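Local coordinates for maternal effect protein oskar (Drosophila melanogaster, PDB 5A4A) that induces germline formation, acting in the germ plasm, where this SGNH hydrolase-like domain binds RNA, at residues I81-G86 against P117-L122. Numbering follows the deposited sequence.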
ATOM      1  N   ILE A  81      11.473   3.210  -2.343  1.00  9.75           N
ATOM      2  CA  ILE A  81      10.050   3.107  -2.659  1.00  7.59           C
ATOM      3  C   ILE A  81       9.228   3.157  -1.374  1.00  8.10           C
ATOM      4  O   ILE A  81       9.498   2.405  -0.444  1.00 11.54           O
ATOM      5  CB  ILE A  81       9.753   1.768  -3.388  1.00 11.57           C
ATOM      6  CG1 ILE A  81      10.585   1.655  -4.678  1.00 16.17           C
ATOM      7  CG2 ILE A  81       8.241   1.602  -3.666  1.00 10.44           C
ATOM      8  CD1 ILE A  81      10.440   0.307  -5.395  1.00 11.77           C
ATOM      9  N   ILE A  82       8.230   4.037  -1.318  1.00 10.56           N
ATOM     10  CA  ILE A  82       7.347   4.071  -0.154  1.00  8.65           C
ATOM     11  C   ILE A  82       6.255   3.012  -0.323  1.00  9.68           C
ATOM     12  O   ILE A  82       5.506   3.026  -1.299  1.00 11.81           O
ATOM     13  CB  ILE A  82       6.736   5.476   0.072  1.00  8.99           C
ATOM     14  CG1 ILE A  82       7.855   6.502   0.336  1.00 11.52           C
ATOM     15  CG2 ILE A  82       5.751   5.454   1.238  1.00 10.76           C
ATOM     16  CD1 ILE A  82       7.376   7.960   0.444  1.00 11.60           C
ATOM     17  N   VAL A  83       6.165   2.108   0.648  1.00 12.95           N
ATOM     18  CA  VAL A  83       5.308   0.927   0.541  1.00 11.78           C
ATOM     19  C   VAL A  83       4.172   0.915   1.557  1.00 10.06           C
ATOM     20  O   VAL A  83       4.392   1.118   2.751  1.00  9.99           O
ATOM     21  CB  VAL A  83       6.139  -0.350   0.752  1.00 14.00           C
ATOM     22  CG1 VAL A  83       5.252  -1.596   0.667  1.00 13.94           C
ATOM     23  CG2 VAL A  83       7.277  -0.415  -0.270  1.00 12.56           C
ATOM     24  N   ASN A  84       2.951   0.692   1.073  1.00 10.14           N
ATOM     25  CA  ASN A  84       1.821   0.408   1.954  1.00 12.85           C
ATOM     26  C   ASN A  84       1.117  -0.825   1.412  1.00 10.21           C
ATOM     27  O   ASN A  84       0.366  -0.745   0.439  1.00 11.05           O
ATOM     28  CB  ASN A  84       0.845   1.594   2.006  1.00 10.52           C
ATOM     29  CG  ASN A  84      -0.291   1.372   2.996  1.00  9.10           C
ATOM     30  OD1 ASN A  84      -1.429   1.087   2.603  1.00 12.14           O
ATOM     31  ND2 ASN A  84       0.011   1.498   4.287  1.00 10.42           N
ATOM     32  N   ILE A  85       1.369  -1.971   2.027  1.00 13.94           N
ATOM     33  CA  ILE A  85       0.938  -3.231   1.445  1.00 10.57           C
ATOM     34  C   ILE A  85       0.484  -4.201   2.541  1.00  8.90           C
ATOM     35  O   ILE A  85       1.078  -4.264   3.627  1.00  9.97           O
ATOM     36  CB  ILE A  85       2.080  -3.830   0.560  1.00  9.84           C
ATOM     37  CG1 ILE A  85       1.548  -4.832  -0.470  1.00  9.34           C
ATOM     38  CG2 ILE A  85       3.203  -4.433   1.415  1.00 13.05           C
ATOM     39  CD1 ILE A  85       0.716  -4.192  -1.577  1.00 11.26           C
ATOM     40  N   GLY A  86      -0.581  -4.940   2.262  1.00 13.18           N
ATOM     41  CA  GLY A  86      -1.094  -5.910   3.211  1.00 15.46           C
ATOM     42  C   GLY A  86      -2.590  -5.822   3.453  1.00 14.18           C
ATOM     43  O   GLY A  86      -3.193  -6.811   3.881  1.00 10.80           O
ATOM     44  N   PRO A 117      13.058  -0.359   0.598  1.00 12.72           N
ATOM     45  CA  PRO A 117      11.691  -0.082   1.044  1.00 13.01           C
ATOM     46  C   PRO A 117      11.672   0.939   2.171  1.00  9.15           C
ATOM     47  O   PRO A 117      12.491   0.846   3.095  1.00 12.64           O
ATOM     48  CB  PRO A 117      11.196  -1.442   1.577  1.00 12.94           C
ATOM     49  CG  PRO A 117      12.389  -2.379   1.524  1.00 14.23           C
ATOM     50  CD  PRO A 117      13.613  -1.573   1.217  1.00 14.53           C
ATOM     51  N   ILE A 118      10.773   1.914   2.057  1.00  9.71           N
ATOM     52  CA  ILE A 118      10.365   2.759   3.175  1.00 10.43           C
ATOM     53  C   ILE A 118       8.955   2.315   3.527  1.00 12.91           C
ATOM     54  O   ILE A 118       8.036   2.433   2.708  1.00  9.69           O
ATOM     55  CB  ILE A 118      10.397   4.259   2.798  1.00 11.01           C
ATOM     56  CG1 ILE A 118      11.845   4.715   2.552  1.00 11.24           C
ATOM     57  CG2 ILE A 118       9.761   5.104   3.905  1.00  9.88           C
ATOM     58  CD1 ILE A 118      11.968   6.092   1.892  1.00 11.20           C
ATOM     59  N   LEU A 119       8.783   1.741   4.714  1.00 11.21           N
ATOM     60  CA  LEU A 119       7.512   1.101   5.047  1.00  7.11           C
ATOM     61  C   LEU A 119       6.537   2.065   5.714  1.00  9.50           C
ATOM     62  O   LEU A 119       6.934   2.903   6.515  1.00 13.82           O
ATOM     63  CB  LEU A 119       7.716  -0.123   5.958  1.00  8.39           C
ATOM     64  CG  LEU A 119       8.509  -1.307   5.389  1.00 14.14           C
ATOM     65  CD1 LEU A 119       8.030  -1.632   3.996  1.00 14.57           C
ATOM     66  CD2 LEU A 119      10.006  -1.037   5.393  1.00 18.33           C
ATOM     67  N   THR A 120       5.262   1.960   5.353  1.00  8.54           N
ATOM     68  CA  THR A 120       4.203   2.513   6.198  1.00  9.27           C
ATOM     69  C   THR A 120       3.452   1.300   6.744  1.00 13.79           C
ATOM     70  O   THR A 120       3.348   0.273   6.063  1.00 13.88           O
ATOM     71  CB  THR A 120       3.225   3.417   5.422  1.00 11.69           C
ATOM     72  OG1 THR A 120       2.678   2.682   4.327  1.00 12.50           O
ATOM     73  CG2 THR A 120       3.929   4.679   4.867  1.00 12.66           C
ATOM     74  N   ASN A 121       2.929   1.398   7.957  1.00 10.29           N
ATOM     75  CA  ASN A 121       2.077   0.327   8.448  1.00  8.11           C
ATOM     76  C   ASN A 121       0.642   0.498   7.907  1.00  8.54           C
ATOM     77  O   ASN A 121       0.383   1.389   7.093  1.00 11.30           O
ATOM     78  CB  ASN A 121       2.140   0.173   9.979  1.00 11.20           C
ATOM     79  CG  ASN A 121       1.620   1.393  10.733  1.00 12.82           C
ATOM     80  OD1 ASN A 121       1.083   2.329  10.147  1.00 14.19           O
ATOM     81  ND2 ASN A 121       1.780   1.375  12.051  1.00 14.34           N
ATOM     82  N   LEU A 122      -0.277  -0.348   8.339  1.00  7.63           N
ATOM     83  CA  LEU A 122      -1.622  -0.311   7.750  1.00  8.46           C
ATOM     84  C   LEU A 122      -2.563   0.590   8.533  1.00 12.50           C
ATOM     85  O   LEU A 122      -2.660   0.488   9.751  1.00 11.29           O
ATOM     86  CB  LEU A 122      -2.224  -1.707   7.675  1.00 10.09           C
ATOM     87  CG  LEU A 122      -1.406  -2.753   6.922  1.00  8.16           C
ATOM     88  CD1 LEU A 122      -2.228  -4.027   6.732  1.00  9.24           C
ATOM     89  CD2 LEU A 122      -0.966  -2.180   5.574  1.00 12.00           C
TER
HETATM   90  O   HOH W   1       3.162  -1.993   4.368  1.00 10.82           O
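Ile81, Ile82 and Val83 pair in parallel with Pro117, Ile118 and Leu119, joining strands 80-84 and 116-120 in the buried centre of the sheet. Ile118 N donates to Ile81 O, and Val83 N to Ile118 O, both at 2.8 Å. Thr120 N then reaches Val83 O at 2.9 Å. On one face, CG1 of Ile82 meets CB of Ile118 at 4.2 Å, the two side chains crossing obliquely, and Phe25 touches both. On the other, CD1 of Leu119 lies 4.0 Å from CB of Val83, under helices 96-112 and 132-148. Between the strands the chain runs through helices 87-91 and 96-112, a beta-alpha-beta crossover of the kind found in the SGNH hydrolase fold. Further along, side chains add to the pairing. Thr120 has OG1 between its backbone N and carbonyl carbon (chi1 56°). This hydroxyl donates to Val83 O at 2.8 Å, so that carbonyl holds two donors. The same OG1 accepts from ND2 of Asn84 at 2.9 Å, close to the amide plane. A valine in its place would probably leave Val83 O with one donor fewer and the Asn84 amide without this acceptor. A water bridges further on, accepting from Ile85 N and donating to Thr120 O. Beyond it, CD2 of Leu122 packs 3.5 Å from Ile85 O, and CD1 rests against Gly86, the N-cap of helix 87-91.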